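Local structure of putative exported protein (Bacteroides fragilis, 4RAA) at residues 269-273 / 274-278; 243-246 / 247-251; 32-36 / 37-41; 345-348 / 349-353. The protein is of unknown function but is probably exported from the cell and folds as a six-bladed beta-propeller. One frame throughout, in Å; residues are numbered along the deposited sequence.

Contact 1 of 4, residues 269-273 / 274-278; sequences CYMKN and KEKYI
Cys269 to Lys272 and Glu275 to Ile278 are the turn-proximal ends of the two middle strands of a four-stranded antiparallel propeller sheet, a hairpin closed by a type I' turn from Lys272 to Glu275. Tyr270 and Tyr277 form a hydrogen-bonded pair, Tyr277 N giving to Tyr270 O at 2.9 Å and Tyr270 N to Tyr277 O at 3.1 Å. Lys272 and Glu275, the end residues of the turn, repeat the pattern, and Asn273 and Lys274 between them take the positive phi values of this turn type. Tyr270, Lys272 and Tyr277 share one face of the sheet. With Tyr270 CG set between its own backbone N and carbonyl carbon (chi1 64°), the ring swings across the hairpin so that Tyr277 CB lies over one of its faces, toward the rim, 3.4 Å from Tyr270 CZ. The two ring planes are only 14° apart, yet they are slid so far, centroids 5.5 Å apart, that they barely overlap. The Tyr277 ring runs on toward Lys272 instead, meeting Lys272 O in plane at its edge, with Lys272 CE 3.7 Å from Tyr277 OH. On the other face Cys269 SG touches Ile278 CD1 at 3.9 Å. Tyr270 OH bonds to Asn290 OD1 on strand 287-292. Backbone hydrogen bonds thus join the two tyrosines, their side chains meet by a CH-pi contact rather than a ring stack, and the Tyr270 hydroxyl ties the hairpin to the neighbouring strand.

Contact 2 of 4, residues 243-246 / 247-251; sequences NYLY and DLIQS
Tyr246 and Gln250, one turn apart on the short helix 245-250, meet with the amide over one face of the ring. The planes are inclined by 35°, and the two side chains slant across each other: Gln250 CG sits 4.3 Å from the centroid of the Tyr246 ring in a CH-pi contact, and Gln250 OE1 is 3.2 Å from Tyr246 CE1. A bend at chi2 (-53°) folds the amide of Gln250 back over the ring. Two further pairs one helical turn apart lie alongside each other and point the same way. Leu248 CD2 comes to the edge of the Tyr244 ring, in its plane and 4.0 Å from Tyr244 CE1, whereas Leu245 CD1 and Ile249 CD1 touch at 4.0 Å. The backbone is helical, Leu248 N bonding to Tyr244 O at 2.9 Å and Ile249 N to Leu245 O at 3.2 Å. Asn243 OD1 caps the start by accepting from Leu245 N at 3.1 Å, and at the far end Ser251 OG gives to Leu248 O at 2.6 Å. Tyr244 packs on Phe177 and helix 230-237. The side chains therefore meet one another mostly through dispersion and CH-pi contacts, while polar ends are satisfied from outside the helix: Tyr244 OH by Tyr181 O and, weakly, Gln250 OE1 by Lys274 NZ.

Contact 3 of 4, residues 32-36 / 37-41; sequences LQTKD and SCLVK
Lys35 and Cys38 close a tight turn in the loop of the six-bladed propeller that leads from strand 25-31 to strand 45-49. Strand 25-31 pairs with the C-terminal strand 354-360, so the loop leaves a sheet that joins an early strand to the last one. Ser37, at the exposed tip of the turn, brings OG alongside the aliphatic part of Lys35, 3.9 Å from Lys35 CE. Cys38 comes next and makes the two bonds that fix the turn. Its backbone N gives to Lys35 O at 3.1 Å, approaching from above the carbonyl plane. Its thiol is directed back over the turn, since SG is placed between the backbone N and the carbonyl carbon (chi1 70°); there SG accepts from Lys35 N at 3.5 Å, a long but fairly straight bond with an N-H...S angle of 158°. The same sulfur lies 3.5 Å from Gln33 O. Unlike its neighbours, Cys38 is buried, packed against Phe66 and Phe72 of the adjoining sheet. Leu39 returns to the outside, with CG 3.6 Å from Lys35 O. Its branch CD2 reaches Thr34 CG2 at 3.9 Å, the two side chains crossing at about a right angle. Thr34 OG1 is bonded to Asn352 N. At Val40 the chain is extended, and Val40 N gives a hydrogen bond to Asn352 OD1.

Contact 4 of 4, residues 345-348 / 349-353; sequences TISN and EEDNS
Asn348 and Asp351 are the first and last residues of a type I beta turn in the loop between helix 338-345 and the C-terminal strand 354-360. Two bonds hold its inner side. Asp351 N gives to Asn348 O at 3.1 Å, the usual closure of such a turn, and in return Asn348 N gives to Asp351 OD2 at 2.7 Å, meeting that oxygen from above the carboxylate plane. The carboxylate is placed for this by Asp351 CG lying anti to its carbonyl carbon (chi1 -75°), which turns it back along the first arm of the loop. OD2 of Asp351 also packs against carbon, 3.5 Å from Ser347 CA and 3.5 Å from Asn348 CB. It is gripped a second time by a salt bridge from Lys31 NZ, and this lysine would be expected to favour the charged form of the acid. Lys31 NZ also bonds to Ser347 OG, which is hydrogen-bonded to Leu343 O as well. The carboxylate thus joins the turn to the end of strand 25-31.

The outer side is much looser. Asn348, Glu349 and Glu350 are exposed, and their side chains make no hydrogen bond across the turn. The amide of Asn348 slants past the Asp351 carboxylate with the planes 33° apart, its ND2 no nearer than 4.0 Å to Asp351 OD2. Glu349 turns toward helix 323-331, where it touches Leu324 and Lys327. Glu350, bent at chi2, folds back over the turn until its OE1 lies 3.6 Å from Asn348 CB.

None of the four contacts is a core contact: contacts 1, 3 and 4 lie at the surface and contact 2 is partly buried. Contacts 1 and 2 are neighbours, their centres about 14 Å apart, the hairpin tip packing on the helix through Lys274 and Ile249. Contacts 3 and 4 form a second pair, centres about 11 Å apart, stitched together by Asn352, whose amide reaches Cys38 O. The two pairs stand far from each other, with centres about 29 to 37 Å apart. Regular backbone hydrogen bonding, of strands in contact 1 and of a helix in contact 2, and aromatic side chains mark the first pair; the second consists of irregular loops held by turn bonds, a thiol and a carboxylate.

Contact 1 of 4, residues 269-273 / 274-278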
loop_
_atom_site.group_PDB
_atom_site.type_symbol
_atom_site.label_atom_id
_atom_site.label_comp_id
_atom_site.label_asym_id
_atom_site.label_seq_id
_atom_site.Cartn_x
_atom_site.Cartn_y
_atom_site.Cartn_z
ATOM N N CYS A 269 15.520 -11.037 30.535
ATOM C CA CYS A 269 15.125 -10.088 31.584
ATOM C C CYS A 269 13.708 -10.439 31.953
ATOM O O CYS A 269 12.933 -10.824 31.080
ATOM C CB CYS A 269 15.181 -8.643 31.128
ATOM S SG CYS A 269 16.844 -8.134 30.706
ATOM N N TYR A 270 13.389 -10.334 33.238
ATOM C CA TYR A 270 12.048 -10.613 33.741
ATOM C C TYR A 270 11.749 -9.907 35.072
ATOM O O TYR A 270 12.646 -9.334 35.685
ATOM C CB TYR A 270 11.814 -12.133 33.845
ATOM C CG TYR A 270 12.696 -12.873 34.826
ATOM C CD1 TYR A 270 13.945 -13.366 34.446
ATOM C CD2 TYR A 270 12.267 -13.110 36.140
ATOM C CE1 TYR A 270 14.758 -14.055 35.354
ATOM C CE2 TYR A 270 13.068 -13.803 37.056
ATOM C CZ TYR A 270 14.307 -14.281 36.657
ATOM O OH TYR A 270 15.086 -14.960 37.555
HETATM N N MSE A 271 10.483 -9.953 35.487
HETATM C CA MSE A 271 10.021 -9.338 36.732
HETATM C C MSE A 271 9.336 -10.348 37.612
HETATM O O MSE A 271 8.632 -11.238 37.120
HETATM C CB MSE A 271 9.106 -8.196 36.356
HETATM C CG MSE A 271 9.898 -7.048 35.729
HETATM SE SE MSE A 271 9.258 -5.381 36.543
HETATM C CE MSE A 271 9.103 -4.436 34.809
ATOM N N LYS A 272 9.551 -10.211 38.923
ATOM C CA LYS A 272 9.023 -11.136 39.931
ATOM C C LYS A 272 9.026 -10.436 41.281
ATOM O O LYS A 272 10.036 -9.826 41.641
ATOM C CB LYS A 272 9.914 -12.386 40.011
ATOM C CG LYS A 272 9.408 -13.504 40.929
ATOM C CD LYS A 272 10.466 -14.561 41.249
ATOM C CE LYS A 272 11.559 -14.078 42.197
ATOM N NZ LYS A 272 12.434 -15.202 42.636
ATOM N N ASN A 273 7.922 -10.541 42.023
ATOM C CA ASN A 273 7.780 -9.881 43.326
ATOM C C ASN A 273 8.183 -8.386 43.255
ATOM O O ASN A 273 8.880 -7.881 44.138
ATOM C CB ASN A 273 8.616 -10.618 44.405
ATOM C CG ASN A 273 8.217 -12.080 44.601
ATOM O OD1 ASN A 273 9.033 -12.981 44.402
ATOM N ND2 ASN A 273 6.975 -12.320 45.021
ATOM N N LYS A 274 7.775 -7.708 42.176
ATOM C CA LYS A 274 8.080 -6.288 41.919
ATOM C C LYS A 274 9.580 -5.929 41.702
ATOM O O LYS A 274 9.921 -4.741 41.756
ATOM C CB LYS A 274 7.504 -5.393 43.037
ATOM C CG LYS A 274 6.119 -5.777 43.550
ATOM C CD LYS A 274 5.528 -4.704 44.446
ATOM C CE LYS A 274 4.062 -4.980 44.728
ATOM N NZ LYS A 274 3.410 -3.853 45.451
ATOM N N GLU A 275 10.454 -6.917 41.435
ATOM C CA GLU A 275 11.916 -6.682 41.245
ATOM C C GLU A 275 12.414 -7.225 39.905
ATOM O O GLU A 275 11.953 -8.272 39.462
ATOM C CB GLU A 275 12.736 -7.317 42.388
ATOM C CG GLU A 275 12.499 -6.735 43.785
ATOM C CD GLU A 275 12.961 -5.282 43.979
ATOM O OE1 GLU A 275 13.675 -4.713 43.116
ATOM O OE2 GLU A 275 12.611 -4.691 45.029
ATOM N N LYS A 276 13.375 -6.528 39.289
ATOM C CA LYS A 276 13.938 -6.909 37.974
ATOM C C LYS A 276 15.101 -7.896 38.111
ATOM O O LYS A 276 16.019 -7.663 38.895
ATOM C CB LYS A 276 14.459 -5.676 37.225
ATOM C CG LYS A 276 13.429 -4.590 36.949
ATOM C CD LYS A 276 14.100 -3.332 36.424
ATOM C CE LYS A 276 13.088 -2.218 36.233
ATOM N NZ LYS A 276 13.727 -0.976 35.716
ATOM N N TYR A 277 15.066 -8.968 37.323
ATOM C CA TYR A 277 16.105 -10.013 37.291
ATOM C C TYR A 277 16.615 -10.219 35.875
ATOM O O TYR A 277 15.960 -9.821 34.912
ATOM C CB TYR A 277 15.540 -11.349 37.789
ATOM C CG TYR A 277 15.076 -11.324 39.223
ATOM C CD1 TYR A 277 13.782 -10.914 39.546
ATOM C CD2 TYR A 277 15.930 -11.701 40.267
ATOM C CE1 TYR A 277 13.347 -10.872 40.866
ATOM C CE2 TYR A 277 15.504 -11.666 41.598
ATOM C CZ TYR A 277 14.211 -11.250 41.888
ATOM O OH TYR A 277 13.760 -11.205 43.178
ATOM N N ILE A 278 17.788 -10.838 35.758
ATOM C CA ILE A 278 18.348 -11.209 34.454
ATOM C C ILE A 278 19.054 -12.566 34.499
ATOM O O ILE A 278 19.953 -12.794 35.318
ATOM C CB ILE A 278 19.260 -10.131 33.834
ATOM C CG1 ILE A 278 19.742 -10.598 32.443
ATOM C CG2 ILE A 278 20.435 -9.774 34.748
ATOM C CD1 ILE A 278 20.376 -9.515 31.606
#

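Contact 2 of 4, residues 243-246 / 247-251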
loop_
_atom_site.group_PDB
_atom_site.type_symbol
_atom_site.label_atom_id
_atom_site.label_comp_id
_atom_site.label_asym_id
_atom_site.label_seq_id
_atom_site.Cartn_x
_atom_site.Cartn_y
_atom_site.Cartn_z
ATOM N N ASN A 243 -7.920 -4.617 33.710
ATOM C CA ASN A 243 -6.459 -4.676 33.726
ATOM C C ASN A 243 -5.924 -5.484 34.917
ATOM O O ASN A 243 -5.864 -5.005 36.043
ATOM C CB ASN A 243 -5.832 -3.273 33.701
ATOM C CG ASN A 243 -4.332 -3.283 33.371
ATOM O OD1 ASN A 243 -3.717 -4.328 33.120
ATOM N ND2 ASN A 243 -3.738 -2.096 33.358
ATOM N N TYR A 244 -5.581 -6.732 34.628
ATOM C CA TYR A 244 -4.926 -7.681 35.555
ATOM C C TYR A 244 -3.504 -7.325 35.995
ATOM O O TYR A 244 -3.035 -7.868 36.993
ATOM C CB TYR A 244 -4.841 -9.081 34.902
ATOM C CG TYR A 244 -4.085 -9.109 33.574
ATOM C CD1 TYR A 244 -2.689 -9.279 33.530
ATOM C CD2 TYR A 244 -4.768 -8.944 32.351
ATOM C CE1 TYR A 244 -2.003 -9.282 32.314
ATOM C CE2 TYR A 244 -4.087 -8.951 31.136
ATOM C CZ TYR A 244 -2.714 -9.127 31.119
ATOM O OH TYR A 244 -2.057 -9.141 29.912
ATOM N N LEU A 245 -2.808 -6.485 35.222
ATOM C CA LEU A 245 -1.404 -6.099 35.483
ATOM C C LEU A 245 -1.067 -5.727 36.933
ATOM O O LEU A 245 0.028 -6.041 37.394
ATOM C CB LEU A 245 -0.972 -4.959 34.547
ATOM C CG LEU A 245 0.484 -4.463 34.589
ATOM C CD1 LEU A 245 1.458 -5.588 34.246
ATOM C CD2 LEU A 245 0.655 -3.286 33.633
ATOM N N TYR A 246 -1.993 -5.066 37.634
ATOM C CA TYR A 246 -1.772 -4.694 39.049
ATOM C C TYR A 246 -1.747 -5.938 39.908
ATOM O O TYR A 246 -0.812 -6.106 40.682
ATOM C CB TYR A 246 -2.807 -3.702 39.617
ATOM C CG TYR A 246 -2.607 -3.425 41.120
ATOM C CD1 TYR A 246 -1.555 -2.603 41.582
ATOM C CD2 TYR A 246 -3.454 -4.004 42.086
ATOM C CE1 TYR A 246 -1.366 -2.367 42.943
ATOM C CE2 TYR A 246 -3.272 -3.769 43.450
ATOM C CZ TYR A 246 -2.231 -2.954 43.870
ATOM O OH TYR A 246 -2.060 -2.715 45.210
ATOM N N ASP A 247 -2.780 -6.773 39.785
ATOM C CA ASP A 247 -2.861 -8.030 40.548
ATOM C C ASP A 247 -1.722 -8.992 40.223
ATOM O O ASP A 247 -1.233 -9.693 41.111
ATOM C CB ASP A 247 -4.212 -8.738 40.344
ATOM C CG ASP A 247 -5.359 -8.086 41.106
ATOM O OD1 ASP A 247 -5.136 -7.321 42.068
ATOM O OD2 ASP A 247 -6.518 -8.386 40.759
ATOM N N LEU A 248 -1.304 -9.006 38.960
ATOM C CA LEU A 248 -0.200 -9.845 38.509
ATOM C C LEU A 248 1.118 -9.502 39.222
ATOM O O LEU A 248 1.856 -10.396 39.628
ATOM C CB LEU A 248 -0.046 -9.720 36.990
ATOM C CG LEU A 248 1.063 -10.490 36.279
ATOM C CD1 LEU A 248 1.069 -11.955 36.656
ATOM C CD2 LEU A 248 0.935 -10.341 34.767
ATOM N N ILE A 249 1.386 -8.209 39.374
ATOM C CA ILE A 249 2.592 -7.707 40.061
ATOM C C ILE A 249 2.593 -8.039 41.570
ATOM O O ILE A 249 3.659 -8.251 42.148
ATOM C CB ILE A 249 2.816 -6.200 39.710
ATOM C CG1 ILE A 249 3.367 -6.135 38.274
ATOM C CG2 ILE A 249 3.778 -5.496 40.665
ATOM C CD1 ILE A 249 3.414 -4.763 37.652
ATOM N N GLN A 250 1.407 -8.118 42.179
ATOM C CA GLN A 250 1.270 -8.504 43.594
ATOM C C GLN A 250 1.577 -9.982 43.853
ATOM O O GLN A 250 1.869 -10.338 44.995
ATOM C CB GLN A 250 -0.147 -8.219 44.134
ATOM C CG GLN A 250 -0.641 -6.782 43.999
ATOM C CD GLN A 250 0.314 -5.751 44.566
ATOM O OE1 GLN A 250 0.609 -4.740 43.927
ATOM N NE2 GLN A 250 0.826 -6.020 45.759
ATOM N N SER A 251 1.498 -10.833 42.821
ATOM C CA SER A 251 1.732 -12.278 42.964
ATOM C C SER A 251 3.195 -12.683 42.827
ATOM O O SER A 251 4.037 -11.908 42.366
ATOM C CB SER A 251 0.908 -13.060 41.929
ATOM O OG SER A 251 1.349 -12.787 40.609
#

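Contact 3 of 4, residues 32-36 / 37-41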
loop_
_atom_site.group_PDB
_atom_site.type_symbol
_atom_site.label_atom_id
_atom_site.label_comp_id
_atom_site.label_asym_id
_atom_site.label_seq_id
_atom_site.Cartn_x
_atom_site.Cartn_y
_atom_site.Cartn_z
ATOM N N LEU A 32 27.075 8.050 22.179
ATOM C CA LEU A 32 26.289 8.579 21.059
ATOM C C LEU A 32 26.488 10.095 20.982
ATOM O O LEU A 32 26.457 10.787 22.006
ATOM C CB LEU A 32 24.801 8.272 21.214
ATOM C CG LEU A 32 24.382 6.808 21.086
ATOM C CD1 LEU A 32 22.932 6.636 21.509
ATOM C CD2 LEU A 32 24.582 6.301 19.670
ATOM N N GLN A 33 26.689 10.600 19.764
ATOM C CA GLN A 33 26.889 12.040 19.512
ATOM C C GLN A 33 25.602 12.791 19.867
ATOM O O GLN A 33 24.502 12.289 19.614
ATOM C CB GLN A 33 27.255 12.268 18.037
ATOM C CG GLN A 33 27.670 13.685 17.659
ATOM C CD GLN A 33 27.860 13.883 16.157
ATOM O OE1 GLN A 33 27.559 13.010 15.341
ATOM N NE2 GLN A 33 28.346 15.059 15.785
ATOM N N THR A 34 25.744 13.983 20.440
ATOM C CA THR A 34 24.595 14.775 20.880
ATOM C C THR A 34 24.482 16.137 20.180
ATOM O O THR A 34 25.115 17.110 20.584
ATOM C CB THR A 34 24.621 14.951 22.408
ATOM O OG1 THR A 34 24.818 13.671 23.032
ATOM C CG2 THR A 34 23.309 15.612 22.906
ATOM N N LYS A 35 23.685 16.171 19.112
ATOM C CA LYS A 35 23.353 17.389 18.374
ATOM C C LYS A 35 21.855 17.647 18.543
ATOM O O LYS A 35 21.094 16.728 18.897
ATOM C CB LYS A 35 23.675 17.242 16.880
ATOM C CG LYS A 35 25.159 17.196 16.547
ATOM C CD LYS A 35 25.438 17.398 15.061
ATOM C CE LYS A 35 24.912 16.258 14.206
ATOM N NZ LYS A 35 25.232 16.435 12.761
ATOM N N ASP A 36 21.443 18.894 18.281
ATOM C CA ASP A 36 20.019 19.289 18.303
ATOM C C ASP A 36 19.156 18.460 17.329
ATOM O O ASP A 36 17.987 18.191 17.618
ATOM C CB ASP A 36 19.859 20.790 18.002
ATOM C CG ASP A 36 20.353 21.694 19.151
ATOM O OD1 ASP A 36 21.132 21.245 20.020
ATOM O OD2 ASP A 36 19.953 22.875 19.177
ATOM N N SER A 37 19.745 18.050 16.201
ATOM C CA SER A 37 19.061 17.213 15.212
ATOM C C SER A 37 18.904 15.733 15.619
ATOM O O SER A 37 18.126 15.029 14.982
ATOM C CB SER A 37 19.745 17.309 13.832
ATOM O OG SER A 37 21.117 16.959 13.885
ATOM N N CYS A 38 19.604 15.269 16.666
ATOM C CA CYS A 38 19.558 13.855 17.071
ATOM C C CYS A 38 19.497 13.616 18.580
ATOM O O CYS A 38 20.219 12.770 19.121
ATOM C CB CYS A 38 20.754 13.117 16.455
ATOM S SG CYS A 38 22.361 13.563 17.151
ATOM N N LEU A 39 18.611 14.344 19.254
ATOM C CA LEU A 39 18.394 14.155 20.703
ATOM C C LEU A 39 17.604 12.849 20.895
ATOM O O LEU A 39 16.639 12.608 20.177
ATOM C CB LEU A 39 17.662 15.349 21.316
ATOM C CG LEU A 39 18.483 16.648 21.362
ATOM C CD1 LEU A 39 17.598 17.871 21.545
ATOM C CD2 LEU A 39 19.552 16.613 22.450
ATOM N N VAL A 40 18.037 12.017 21.841
ATOM C CA VAL A 40 17.441 10.712 22.109
ATOM C C VAL A 40 17.019 10.610 23.571
ATOM O O VAL A 40 17.846 10.812 24.444
ATOM C CB VAL A 40 18.461 9.573 21.816
ATOM C CG1 VAL A 40 17.875 8.198 22.154
ATOM C CG2 VAL A 40 18.912 9.609 20.358
ATOM N N LYS A 41 15.748 10.267 23.820
ATOM C CA LYS A 41 15.205 10.036 25.178
ATOM C C LYS A 41 15.337 8.569 25.583
ATOM O O LYS A 41 15.737 8.259 26.693
ATOM C CB LYS A 41 13.721 10.456 25.260
ATOM C CG LYS A 41 12.984 10.007 26.526
ATOM C CD LYS A 41 11.623 10.663 26.678
ATOM C CE LYS A 41 10.871 10.047 27.852
ATOM N NZ LYS A 41 9.649 10.819 28.205
#

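Contact 4 of 4, residues 345-348 / 349-353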
loop_
_atom_site.group_PDB
_atom_site.type_symbol
_atom_site.label_atom_id
_atom_site.label_comp_id
_atom_site.label_asym_id
_atom_site.label_seq_id
_atom_site.Cartn_x
_atom_site.Cartn_y
_atom_site.Cartn_z
ATOM N N THR A 345 33.526 11.108 32.041
ATOM C CA THR A 345 34.290 12.320 32.381
ATOM C C THR A 345 34.283 13.346 31.231
ATOM O O THR A 345 34.243 14.550 31.498
ATOM C CB THR A 345 35.719 11.946 32.828
ATOM O OG1 THR A 345 35.633 11.123 33.992
ATOM C CG2 THR A 345 36.535 13.150 33.175
ATOM N N ILE A 346 34.321 12.870 29.979
ATOM C CA ILE A 346 34.221 13.734 28.768
ATOM C C ILE A 346 32.769 13.988 28.277
ATOM O O ILE A 346 32.578 14.587 27.211
ATOM C CB ILE A 346 35.080 13.198 27.571
ATOM C CG1 ILE A 346 34.542 11.864 26.990
ATOM C CG2 ILE A 346 36.540 13.073 27.996
ATOM C CD1 ILE A 346 35.103 11.489 25.629
ATOM N N SER A 347 31.765 13.509 29.021
ATOM C CA SER A 347 30.355 13.678 28.665
ATOM C C SER A 347 29.746 14.840 29.438
ATOM O O SER A 347 29.982 14.996 30.640
ATOM C CB SER A 347 29.541 12.410 28.972
ATOM O OG SER A 347 29.945 11.312 28.177
ATOM N N ASN A 348 28.962 15.648 28.732
ATOM C CA ASN A 348 28.204 16.731 29.339
ATOM C C ASN A 348 26.974 16.135 30.013
ATOM O O ASN A 348 26.519 15.049 29.628
ATOM C CB ASN A 348 27.776 17.747 28.278
ATOM C CG ASN A 348 28.952 18.454 27.638
ATOM O OD1 ASN A 348 29.946 18.745 28.288
ATOM N ND2 ASN A 348 28.832 18.748 26.358
ATOM N N GLU A 349 26.430 16.858 31.001
ATOM C CA GLU A 349 25.218 16.424 31.737
ATOM C C GLU A 349 23.999 16.209 30.823
ATOM O O GLU A 349 23.156 15.356 31.115
ATOM C CB GLU A 349 24.833 17.401 32.876
ATOM C CG GLU A 349 25.731 17.389 34.122
ATOM C CD GLU A 349 27.050 18.133 33.985
ATOM O OE1 GLU A 349 27.263 18.811 32.960
ATOM O OE2 GLU A 349 27.876 18.064 34.929
ATOM N N GLU A 350 23.948 16.937 29.705
ATOM C CA GLU A 350 22.838 16.878 28.742
ATOM C C GLU A 350 23.013 15.828 27.643
ATOM O O GLU A 350 22.091 15.628 26.872
ATOM C CB GLU A 350 22.621 18.255 28.075
ATOM C CG GLU A 350 22.461 19.452 29.023
ATOM C CD GLU A 350 23.741 19.914 29.700
ATOM O OE1 GLU A 350 24.829 19.469 29.289
ATOM O OE2 GLU A 350 23.672 20.706 30.664
ATOM N N ASP A 351 24.166 15.159 27.572
ATOM C CA ASP A 351 24.452 14.200 26.481
ATOM C C ASP A 351 23.556 12.955 26.444
ATOM O O ASP A 351 23.092 12.479 27.487
ATOM C CB ASP A 351 25.944 13.755 26.465
ATOM C CG ASP A 351 26.897 14.821 25.911
ATOM O OD1 ASP A 351 26.517 15.621 25.035
ATOM O OD2 ASP A 351 28.071 14.814 26.326
ATOM N N ASN A 352 23.340 12.443 25.225
ATOM C CA ASN A 352 22.562 11.225 24.985
ATOM C C ASN A 352 23.159 10.029 25.702
ATOM O O ASN A 352 24.286 10.071 26.185
ATOM C CB ASN A 352 22.464 10.902 23.474
ATOM C CG ASN A 352 21.566 11.865 22.698
ATOM O OD1 ASN A 352 20.754 12.597 23.272
ATOM N ND2 ASN A 352 21.688 11.841 21.371
ATOM N N SER A 353 22.383 8.957 25.765
ATOM C CA SER A 353 22.795 7.734 26.451
ATOM C C SER A 353 24.144 7.161 25.987
ATOM O O SER A 353 24.470 7.201 24.789
ATOM C CB SER A 353 21.727 6.635 26.282
ATOM O OG SER A 353 20.490 7.030 26.841
#